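PDB 2X4L: ferric-siderophore receptor protein from Streptomyces coelicolor, which probably binds a ferric siderophore outside the cell membrane and delivers it for import, as a solute-binding receptor of a transport system. Local coordinates for residues A[101-107]-A[135-140]; A[196-201]-A[318-323]; A[218-222]-A[296-300]. All coordinates share one frame; numbering follows the deposited sequence.

Contact 1: residues A[101-107]-A[135-140]; sequences LNVEKYA and KVAKLA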
loop_
_atom_site.group_PDB
_atom_site.type_symbol
_atom_site.label_atom_id
_atom_site.label_comp_id
_atom_site.label_asym_id
_atom_site.label_seq_id
_atom_site.Cartn_x
_atom_site.Cartn_y
_atom_site.Cartn_z
ATOM N N LEU A 101 5.838 -2.109 -17.921
ATOM C CA LEU A 101 6.949 -1.109 -17.896
ATOM C C LEU A 101 7.625 -1.116 -19.254
ATOM O O LEU A 101 8.262 -2.131 -19.631
ATOM C CB LEU A 101 7.951 -1.414 -16.757
ATOM C CG LEU A 101 8.959 -0.318 -16.356
ATOM C CD1 LEU A 101 9.742 -0.730 -15.099
ATOM C CD2 LEU A 101 9.956 -0.004 -17.536
ATOM N N ASN A 102 7.389 -0.114 -20.105
ATOM C CA ASN A 102 7.934 -0.168 -21.442
ATOM C C ASN A 102 9.445 0.112 -21.416
ATOM O O ASN A 102 9.886 1.153 -20.931
ATOM C CB ASN A 102 7.240 0.869 -22.297
ATOM C CG ASN A 102 7.675 0.796 -23.735
ATOM O OD1 ASN A 102 8.769 1.244 -24.065
ATOM N ND2 ASN A 102 6.851 0.243 -24.607
ATOM N N VAL A 103 10.261 -0.863 -21.855
ATOM C CA VAL A 103 11.740 -0.715 -21.646
ATOM C C VAL A 103 12.338 0.339 -22.517
ATOM O O VAL A 103 13.257 1.046 -22.037
ATOM C CB VAL A 103 12.430 -2.087 -21.908
ATOM C CG1 VAL A 103 13.942 -1.967 -21.782
ATOM C CG2 VAL A 103 11.875 -3.165 -20.965
ATOM N N GLU A 104 11.839 0.478 -23.762
ATOM C CA GLU A 104 12.400 1.503 -24.644
ATOM C C GLU A 104 12.124 2.892 -24.070
ATOM O O GLU A 104 13.011 3.744 -24.093
ATOM C CB GLU A 104 11.815 1.410 -26.052
ATOM C CG GLU A 104 12.201 0.095 -26.809
ATOM C CD GLU A 104 11.472 -0.054 -28.205
ATOM O OE1 GLU A 104 10.919 0.935 -28.784
ATOM O OE2 GLU A 104 11.464 -1.191 -28.748
ATOM N N LYS A 105 10.903 3.122 -23.583
ATOM C CA LYS A 105 10.592 4.441 -23.049
ATOM C C LYS A 105 11.333 4.626 -21.737
ATOM O O LYS A 105 11.747 5.774 -21.390
ATOM C CB LYS A 105 9.083 4.526 -22.797
ATOM C CG LYS A 105 8.651 5.881 -22.443
ATOM C CD LYS A 105 8.873 6.753 -23.773
ATOM C CE LYS A 105 7.944 7.943 -23.778
ATOM N NZ LYS A 105 6.794 7.522 -22.958
ATOM N N TYR A 106 11.563 3.540 -20.926
ATOM C CA TYR A 106 12.355 3.683 -19.716
ATOM C C TYR A 106 13.800 4.173 -20.076
ATOM O O TYR A 106 14.290 5.051 -19.417
ATOM C CB TYR A 106 12.384 2.309 -19.072
ATOM C CG TYR A 106 13.226 2.146 -17.843
ATOM C CD1 TYR A 106 13.161 3.048 -16.793
ATOM C CD2 TYR A 106 14.138 1.078 -17.723
ATOM C CE1 TYR A 106 13.943 2.858 -15.634
ATOM C CE2 TYR A 106 14.894 0.895 -16.587
ATOM C CZ TYR A 106 14.764 1.779 -15.515
ATOM O OH TYR A 106 15.511 1.695 -14.353
ATOM N N ALA A 107 14.412 3.517 -21.085
ATOM C CA ALA A 107 15.742 3.951 -21.487
ATOM C C ALA A 107 15.792 5.421 -21.871
ATOM O O ALA A 107 16.795 6.100 -21.580
ATOM C CB ALA A 107 16.192 3.138 -22.669
ATOM N N LYS A 135 16.030 -6.996 -18.698
ATOM C CA LYS A 135 16.292 -5.828 -19.572
ATOM C C LYS A 135 16.237 -4.545 -18.798
ATOM O O LYS A 135 17.092 -3.672 -18.977
ATOM C CB LYS A 135 15.261 -5.799 -20.725
ATOM C CG LYS A 135 15.207 -7.009 -21.594
ATOM C CD LYS A 135 14.076 -6.856 -22.582
ATOM C CE LYS A 135 14.130 -8.040 -23.589
ATOM N NZ LYS A 135 13.027 -7.891 -24.586
ATOM N N VAL A 136 15.228 -4.438 -17.950
ATOM C CA VAL A 136 15.111 -3.277 -17.088
ATOM C C VAL A 136 16.328 -3.170 -16.224
ATOM O O VAL A 136 16.839 -2.056 -16.045
ATOM C CB VAL A 136 13.871 -3.431 -16.222
ATOM C CG1 VAL A 136 13.815 -2.328 -15.087
ATOM C CG2 VAL A 136 12.676 -3.331 -17.162
ATOM N N ALA A 137 16.798 -4.267 -15.628
ATOM C CA ALA A 137 17.965 -4.141 -14.713
ATOM C C ALA A 137 19.273 -3.673 -15.315
ATOM O O ALA A 137 20.128 -3.107 -14.610
ATOM C CB ALA A 137 18.253 -5.549 -14.031
ATOM N N LYS A 138 19.409 -3.844 -16.637
ATOM C CA LYS A 138 20.615 -3.412 -17.318
ATOM C C LYS A 138 20.741 -1.905 -17.256
ATOM O O LYS A 138 21.893 -1.427 -17.299
ATOM C CB LYS A 138 20.701 -3.852 -18.770
ATOM C CG LYS A 138 20.668 -5.369 -19.055
ATOM C CD LYS A 138 21.706 -6.080 -18.260
ATOM C CE LYS A 138 21.914 -7.461 -18.860
ATOM N NZ LYS A 138 22.828 -8.195 -18.020
ATOM N N LEU A 139 19.608 -1.188 -17.271
ATOM C CA LEU A 139 19.646 0.251 -17.487
ATOM C C LEU A 139 19.836 1.117 -16.275
ATOM O O LEU A 139 20.277 2.265 -16.392
ATOM C CB LEU A 139 18.361 0.677 -18.176
ATOM C CG LEU A 139 18.343 0.198 -19.625
ATOM C CD1 LEU A 139 16.930 0.037 -20.152
ATOM C CD2 LEU A 139 19.167 1.187 -20.516
ATOM N N ALA A 140 19.673 0.547 -15.090
ATOM C CA ALA A 140 19.983 1.294 -13.861
ATOM C C ALA A 140 19.907 0.397 -12.658
ATOM O O ALA A 140 19.128 -0.569 -12.665
ATOM C CB ALA A 140 18.949 2.485 -13.648
HETATM O O HOH W 1 16.589 -0.779 -13.695
#
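Val-103 packs on Val-136 where helices 103-107 and 135-139 run side by side in the same direction, their axes 5° apart and 10.2 Å at closest approach. The two valines meet branch to branch, CG2 of Val-103 lying 3.9 Å from CG2 of Val-136, while CG1 of Val-103 reaches CD1 of Leu-139. Tyr-106 is the long side chain of the interface. With CG anti to the backbone N (chi1 176°), its ring extends across to the second helix and lies roughly perpendicular to the side chain of Val-136. The CE2 corner does the touching: it lies 3.7 Å from CG1 of Val-136, and the carbonyl O of Val-136 sits in the ring plane at the edge, 3.6 Å from the same CE2. Leu-139 runs alongside the ring, pointing the other way, and brings its CB to CE2 and its CD1 to CD2; that CD1 also touches CB of Ala-107. At the far end of the tyrosine, OH of Tyr-106 comes 3.6 Å from CB of Ala-140. The same hydroxyl donates to a water, with 2.8 Å between Tyr-106 OH and the water oxygen. The water in turn donates hydrogen bonds to Val-136 O and Ala-140 O. Leu-114 of strand 113-118 packs against Leu-101, Tyr-106 and Val-136, which places both helices on the parallel sheet of this lobe. Asn-102 caps the first helix, its OD1 accepting from Lys-105 N at 2.9 Å. No direct hydrogen bond joins the two segments, so aliphatic and ring packing holds the helices together; the tyrosine hydroxyl, a polar group carried across, is satisfied through a water that also takes up two carbonyls near the end of the second helix.

Contact 2: residues A[196-201]-A[318-323]; sequences KPEIRV and IENAKK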
loop_
_atom_site.group_PDB
_atom_site.type_symbol
_atom_site.label_atom_id
_atom_site.label_comp_id
_atom_site.label_asym_id
_atom_site.label_seq_id
_atom_site.Cartn_x
_atom_site.Cartn_y
_atom_site.Cartn_z
ATOM N N LYS A 196 -13.343 -0.163 22.154
ATOM C CA LYS A 196 -14.349 -0.959 21.345
ATOM C C LYS A 196 -13.794 -2.347 21.005
ATOM O O LYS A 196 -13.696 -2.721 19.809
ATOM C CB LYS A 196 -14.695 -0.141 20.065
ATOM C CG LYS A 196 -15.341 1.284 20.229
ATOM C CD LYS A 196 -16.763 1.227 20.820
ATOM C CE LYS A 196 -17.839 0.741 19.788
ATOM N NZ LYS A 196 -18.042 1.794 18.752
ATOM N N PRO A 197 -13.450 -3.183 22.032
ATOM C CA PRO A 197 -12.678 -4.411 21.797
ATOM C C PRO A 197 -13.612 -5.425 21.120
ATOM O O PRO A 197 -13.104 -6.377 20.485
ATOM C CB PRO A 197 -12.280 -4.872 23.224
ATOM C CG PRO A 197 -13.304 -4.303 24.075
ATOM C CD PRO A 197 -13.531 -2.888 23.484
ATOM N N GLU A 198 -14.915 -5.134 21.181
ATOM C CA GLU A 198 -15.912 -6.106 20.610
ATOM C C GLU A 198 -16.111 -5.917 19.120
ATOM O O GLU A 198 -16.702 -6.800 18.457
ATOM C CB GLU A 198 -17.264 -5.964 21.306
ATOM C CG GLU A 198 -18.105 -4.739 21.014
ATOM C CD GLU A 198 -17.585 -3.384 21.668
ATOM O OE1 GLU A 198 -16.544 -3.410 22.343
ATOM O OE2 GLU A 198 -18.211 -2.331 21.486
ATOM N N ILE A 199 -15.624 -4.801 18.579
ATOM C CA ILE A 199 -15.759 -4.497 17.133
ATOM C C ILE A 199 -14.801 -5.323 16.277
ATOM O O ILE A 199 -13.575 -5.166 16.410
ATOM C CB ILE A 199 -15.651 -2.968 16.842
ATOM C CG1 ILE A 199 -16.762 -2.237 17.624
ATOM C CG2 ILE A 199 -15.641 -2.743 15.311
ATOM C CD1 ILE A 199 -18.256 -2.667 17.243
ATOM N N ARG A 200 -15.340 -6.202 15.443
ATOM C CA ARG A 200 -14.551 -7.171 14.624
ATOM C C ARG A 200 -14.374 -6.578 13.232
ATOM O O ARG A 200 -15.370 -6.214 12.580
ATOM C CB ARG A 200 -15.324 -8.471 14.463
ATOM C CG ARG A 200 -15.520 -9.116 15.789
ATOM C CD ARG A 200 -16.690 -10.112 15.854
ATOM N NE ARG A 200 -17.957 -9.453 15.711
ATOM C CZ ARG A 200 -19.157 -10.043 15.749
ATOM N NH1 ARG A 200 -19.291 -11.325 15.977
ATOM N NH2 ARG A 200 -20.214 -9.289 15.589
ATOM N N VAL A 201 -13.143 -6.395 12.810
ATOM C CA VAL A 201 -12.800 -5.847 11.489
ATOM C C VAL A 201 -12.407 -6.914 10.495
ATOM O O VAL A 201 -11.546 -7.751 10.851
ATOM C CB VAL A 201 -11.618 -4.871 11.675
ATOM C CG1 VAL A 201 -11.309 -4.239 10.268
ATOM C CG2 VAL A 201 -12.057 -3.764 12.690
ATOM N N ILE A 318 -14.091 2.422 13.851
ATOM C CA ILE A 318 -14.256 1.658 15.100
ATOM C C ILE A 318 -14.953 2.475 16.173
ATOM O O ILE A 318 -15.823 1.972 16.884
ATOM C CB ILE A 318 -12.855 1.157 15.577
ATOM C CG1 ILE A 318 -12.374 0.042 14.583
ATOM C CG2 ILE A 318 -12.933 0.512 17.022
ATOM C CD1 ILE A 318 -10.893 -0.342 14.889
ATOM N N GLU A 319 -14.589 3.737 16.274
ATOM C CA GLU A 319 -15.219 4.649 17.268
ATOM C C GLU A 319 -16.729 4.695 17.121
ATOM O O GLU A 319 -17.438 4.713 18.128
ATOM C CB GLU A 319 -14.637 6.104 17.103
ATOM C CG GLU A 319 -13.199 6.217 17.556
ATOM C CD GLU A 319 -12.452 7.363 16.934
ATOM O OE1 GLU A 319 -13.084 8.159 16.129
ATOM O OE2 GLU A 319 -11.217 7.495 17.188
ATOM N N ASN A 320 -17.182 4.666 15.871
ATOM C CA ASN A 320 -18.619 4.863 15.601
ATOM C C ASN A 320 -19.366 3.586 15.303
ATOM O O ASN A 320 -20.612 3.635 15.264
ATOM C CB ASN A 320 -18.699 5.863 14.513
ATOM C CG ASN A 320 -18.134 7.200 15.006
ATOM O OD1 ASN A 320 -16.985 7.622 14.685
ATOM N ND2 ASN A 320 -18.919 7.867 15.878
ATOM N N ALA A 321 -18.666 2.456 15.220
ATOM C CA ALA A 321 -19.324 1.225 14.789
ATOM C C ALA A 321 -20.279 0.675 15.857
ATOM O O ALA A 321 -20.001 0.699 17.062
ATOM C CB ALA A 321 -18.238 0.186 14.525
ATOM N N LYS A 322 -21.370 0.078 15.385
ATOM C CA LYS A 322 -22.234 -0.764 16.169
ATOM C C LYS A 322 -21.849 -2.207 15.954
ATOM O O LYS A 322 -21.443 -2.542 14.857
ATOM C CB LYS A 322 -23.682 -0.548 15.679
ATOM C CG LYS A 322 -24.245 0.811 16.043
ATOM C CD LYS A 322 -25.524 1.091 15.184
ATOM C CE LYS A 322 -25.684 2.590 14.886
ATOM N NZ LYS A 322 -25.721 3.387 16.161
ATOM N N LYS A 323 -21.962 -3.070 16.989
ATOM C CA LYS A 323 -21.693 -4.465 16.794
ATOM C C LYS A 323 -22.931 -5.002 16.072
ATOM O O LYS A 323 -24.078 -4.940 16.586
ATOM C CB LYS A 323 -21.369 -5.211 18.122
ATOM C CG LYS A 323 -21.099 -6.691 17.933
ATOM C CD LYS A 323 -20.764 -7.364 19.272
ATOM C CE LYS A 323 -20.267 -8.776 19.041
ATOM N NZ LYS A 323 -20.379 -9.639 20.264
#
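NZ of Lys-196 donates to three backbone carbonyls at the end of helix 304-320, lying 2.8 Å from Ala-321 O, 2.9 Å from Ile-318 O and 3.0 Å from Glu-319 O. The three approaches differ. NZ lies in the carbonyl plane of Ile-318 and of Ala-321, on a lone pair in the latter case, but stands well above that of Glu-319, 74° out of it. Bends at chi2, chi3 and chi4 curl the lysine chain back over the helix end, and on the way its CB packs 3.6 Å from CG2 of Ile-318. A methionine in place of Lys-196 would probably leave these three carbonyls without their shared donor and the helix end without a positive charge to face its dipole. Next to this grip, CD1 of Ile-199 reaches CB of Ala-321 at 3.9 Å and also meets the backbone N of Lys-323, while CG2 of Val-201 touches CD1 of Ile-318. Lys-323, extended along its whole length, crosses the end of Arg-200 and lays CE over one face of the guanidinium, 3.5 Å from NH2. The arginine's charge is answered by Asp-261, which forms a salt bridge with its NE, and its NH2 also bonds to Gly-325 O. A type I turn from Lys-196 to Ile-199 links helix 173-195 to strand 200-206. A lysine ammonium gathering the carbonyls at a helix C-terminus here ties helix 304-320 to the turn by which the long helix 173-195 enters the mixed sheet of this periplasmic binding protein fold.

Contact 3: residues A[218-222]-A[296-300]; sequences LSVDL and RSPEP
The guanidinium of Arg-296 and the carboxylate of Asp-221 lie nearly in one plane, 12° apart, and meet side-on in a two-pronged salt bridge. NE of Arg-296 donates to Asp-221 OD2 at 2.9 Å in an almost straight bond, N-H...O 176°, and NH2 of Arg-296 donates to Asp-221 OD1 at 2.8 Å. Both oxygens accept on their syn lone pairs, so the carboxylate is held edge to edge with the guanidinium. The arginine comes in extended from CG to NE, at about a right angle to the aspartate. Asp-221 carries CG between its backbone N and carbonyl carbon (chi1 62°), a torsion that turns both oxygens to the arginine while CB rests 4.0 Å from CG of Pro-300. The two faces of the guanidinium are packed as well. CD1 of Leu-222 sits over the centre of one, 3.6 Å from CZ of Arg-296, and CB of Pro-298 stands over the centre of the opposite face. Sandwiched between apolar groups and gripped at its edge, the guanidinium has little scope to rotate. Its NH1 makes a weak hydrogen bond to Ser-214, and OG of Ser-219 lies near its plane, 3.1 Å from NH2. Burial probably strengthens the attraction between the charges, which helps repay the cost of desolvating them. Water extends the polar network: one donates to Asp-221 OD2 and accepts from Ser-297 N, and another donates to Pro-298 O and shares a hydrogen bond with Ser-219 OG. Glu-299, farther along the loop, forms a salt bridge with Arg-268 and a hydrogen bond with Trp-126. This is a buried bidentate Arg-Asp salt bridge between the start of helix 220-227 and the loop leaving strand 293-296, within the mixed-sheet half of a bilobal periplasmic binding protein fold.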
loop_
_atom_site.group_PDB
_atom_site.type_symbol
_atom_site.label_atom_id
_atom_site.label_comp_id
_atom_site.label_asym_id
_atom_site.label_seq_id
_atom_site.Cartn_x
_atom_site.Cartn_y
_atom_site.Cartn_z
ATOM N N LEU A 218 1.563 -10.800 7.457
ATOM C CA LEU A 218 2.153 -10.619 6.135
ATOM C C LEU A 218 1.949 -9.220 5.553
ATOM O O LEU A 218 2.741 -8.770 4.725
ATOM C CB LEU A 218 1.613 -11.670 5.163
ATOM C CG LEU A 218 2.058 -13.114 5.409
ATOM C CD1 LEU A 218 1.961 -13.932 4.130
ATOM C CD2 LEU A 218 3.472 -13.153 5.969
ATOM N N SER A 219 0.871 -8.550 5.943
ATOM C CA SER A 219 0.581 -7.218 5.415
ATOM C C SER A 219 1.121 -6.160 6.364
ATOM O O SER A 219 1.002 -6.303 7.581
ATOM C CB SER A 219 -0.923 -7.033 5.216
ATOM O OG SER A 219 -1.406 -7.858 4.169
ATOM N N VAL A 220 1.719 -5.099 5.826
ATOM C CA VAL A 220 2.321 -4.071 6.735
ATOM C C VAL A 220 1.280 -3.279 7.471
ATOM O O VAL A 220 1.462 -2.889 8.647
ATOM C CB VAL A 220 3.365 -3.169 6.003
ATOM C CG1 VAL A 220 4.523 -4.113 5.608
ATOM C CG2 VAL A 220 2.758 -2.437 4.867
ATOM N N ASP A 221 0.189 -2.943 6.792
ATOM C CA ASP A 221 -0.888 -2.171 7.431
ATOM C C ASP A 221 -1.565 -2.990 8.503
ATOM O O ASP A 221 -1.702 -2.535 9.663
ATOM C CB ASP A 221 -1.856 -1.539 6.422
ATOM C CG ASP A 221 -2.582 -2.583 5.571
ATOM O OD1 ASP A 221 -1.982 -3.652 5.264
ATOM O OD2 ASP A 221 -3.750 -2.270 5.233
ATOM N N LEU A 222 -2.041 -4.173 8.123
ATOM C CA LEU A 222 -2.801 -4.995 9.064
ATOM C C LEU A 222 -1.981 -5.407 10.250
ATOM O O LEU A 222 -2.498 -5.466 11.339
ATOM C CB LEU A 222 -3.457 -6.195 8.371
ATOM C CG LEU A 222 -4.289 -5.858 7.161
ATOM C CD1 LEU A 222 -4.902 -7.184 6.607
ATOM C CD2 LEU A 222 -5.391 -4.838 7.515
ATOM N N ARG A 296 -9.523 0.031 2.621
ATOM C CA ARG A 296 -8.248 -0.409 3.047
ATOM C C ARG A 296 -7.260 -0.111 1.897
ATOM O O ARG A 296 -7.648 -0.356 0.742
ATOM C CB ARG A 296 -8.216 -1.940 3.235
ATOM C CG ARG A 296 -6.789 -2.438 3.646
ATOM C CD ARG A 296 -6.670 -3.988 3.698
ATOM N NE ARG A 296 -5.273 -4.284 3.911
ATOM C CZ ARG A 296 -4.704 -5.427 3.528
ATOM N NH1 ARG A 296 -5.421 -6.394 2.881
ATOM N NH2 ARG A 296 -3.360 -5.533 3.666
ATOM N N SER A 297 -6.017 0.296 2.225
ATOM C CA SER A 297 -4.974 0.402 1.193
ATOM C C SER A 297 -3.961 -0.724 1.403
ATOM O O SER A 297 -3.040 -0.588 2.232
ATOM C CB SER A 297 -4.297 1.772 1.324
ATOM O OG SER A 297 -5.197 2.792 0.989
ATOM N N PRO A 298 -4.118 -1.879 0.702
ATOM C CA PRO A 298 -3.164 -2.968 0.955
ATOM C C PRO A 298 -1.760 -2.617 0.460
ATOM O O PRO A 298 -0.831 -3.283 0.816
ATOM C CB PRO A 298 -3.733 -4.178 0.160
ATOM C CG PRO A 298 -5.196 -3.761 -0.029
ATOM C CD PRO A 298 -5.145 -2.246 -0.280
ATOM N N GLU A 299 -1.648 -1.566 -0.363
ATOM C CA GLU A 299 -0.307 -1.007 -0.741
ATOM C C GLU A 299 -0.255 0.424 -0.207
ATOM O O GLU A 299 -0.448 1.397 -0.972
ATOM C CB GLU A 299 -0.138 -0.970 -2.241
ATOM C CG GLU A 299 -0.086 -2.425 -2.799
ATOM C CD GLU A 299 0.294 -2.455 -4.253
ATOM O OE1 GLU A 299 1.272 -1.791 -4.654
ATOM O OE2 GLU A 299 -0.437 -3.128 -5.040
ATOM N N PRO A 300 -0.041 0.628 1.086
ATOM C CA PRO A 300 0.108 2.005 1.593
ATOM C C PRO A 300 1.176 2.714 0.786
ATOM O O PRO A 300 2.189 2.116 0.346
ATOM C CB PRO A 300 0.610 1.803 3.046
ATOM C CG PRO A 300 -0.028 0.450 3.413
ATOM C CD PRO A 300 0.133 -0.397 2.162
HETATM O O HOH W 2 -0.294 -5.976 1.829
HETATM O O HOH W 3 -5.269 0.444 5.004
#

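Contacts 1 and 2 lie on opposite sides of the chain's centre, their own centres 48 Å apart, and contact 3 stands between them near the middle of the molecule, its centre 28 Å from that of contact 1. Contact 1 belongs to the lobe of the five-stranded parallel sheet; contacts 2 and 3 border the mixed sheet, with centres 20 Å apart and nearest atoms about 7 Å apart. Along the chain contact 1 closes before contact 2 opens, whereas contact 3 is nested within the span that contact 2 closes. Helix 304-320 follows the loop of contact 3 and ends in contact 2. In this family the siderophore generally binds between the lobes, so contact 3 is probably the nearest to that cleft.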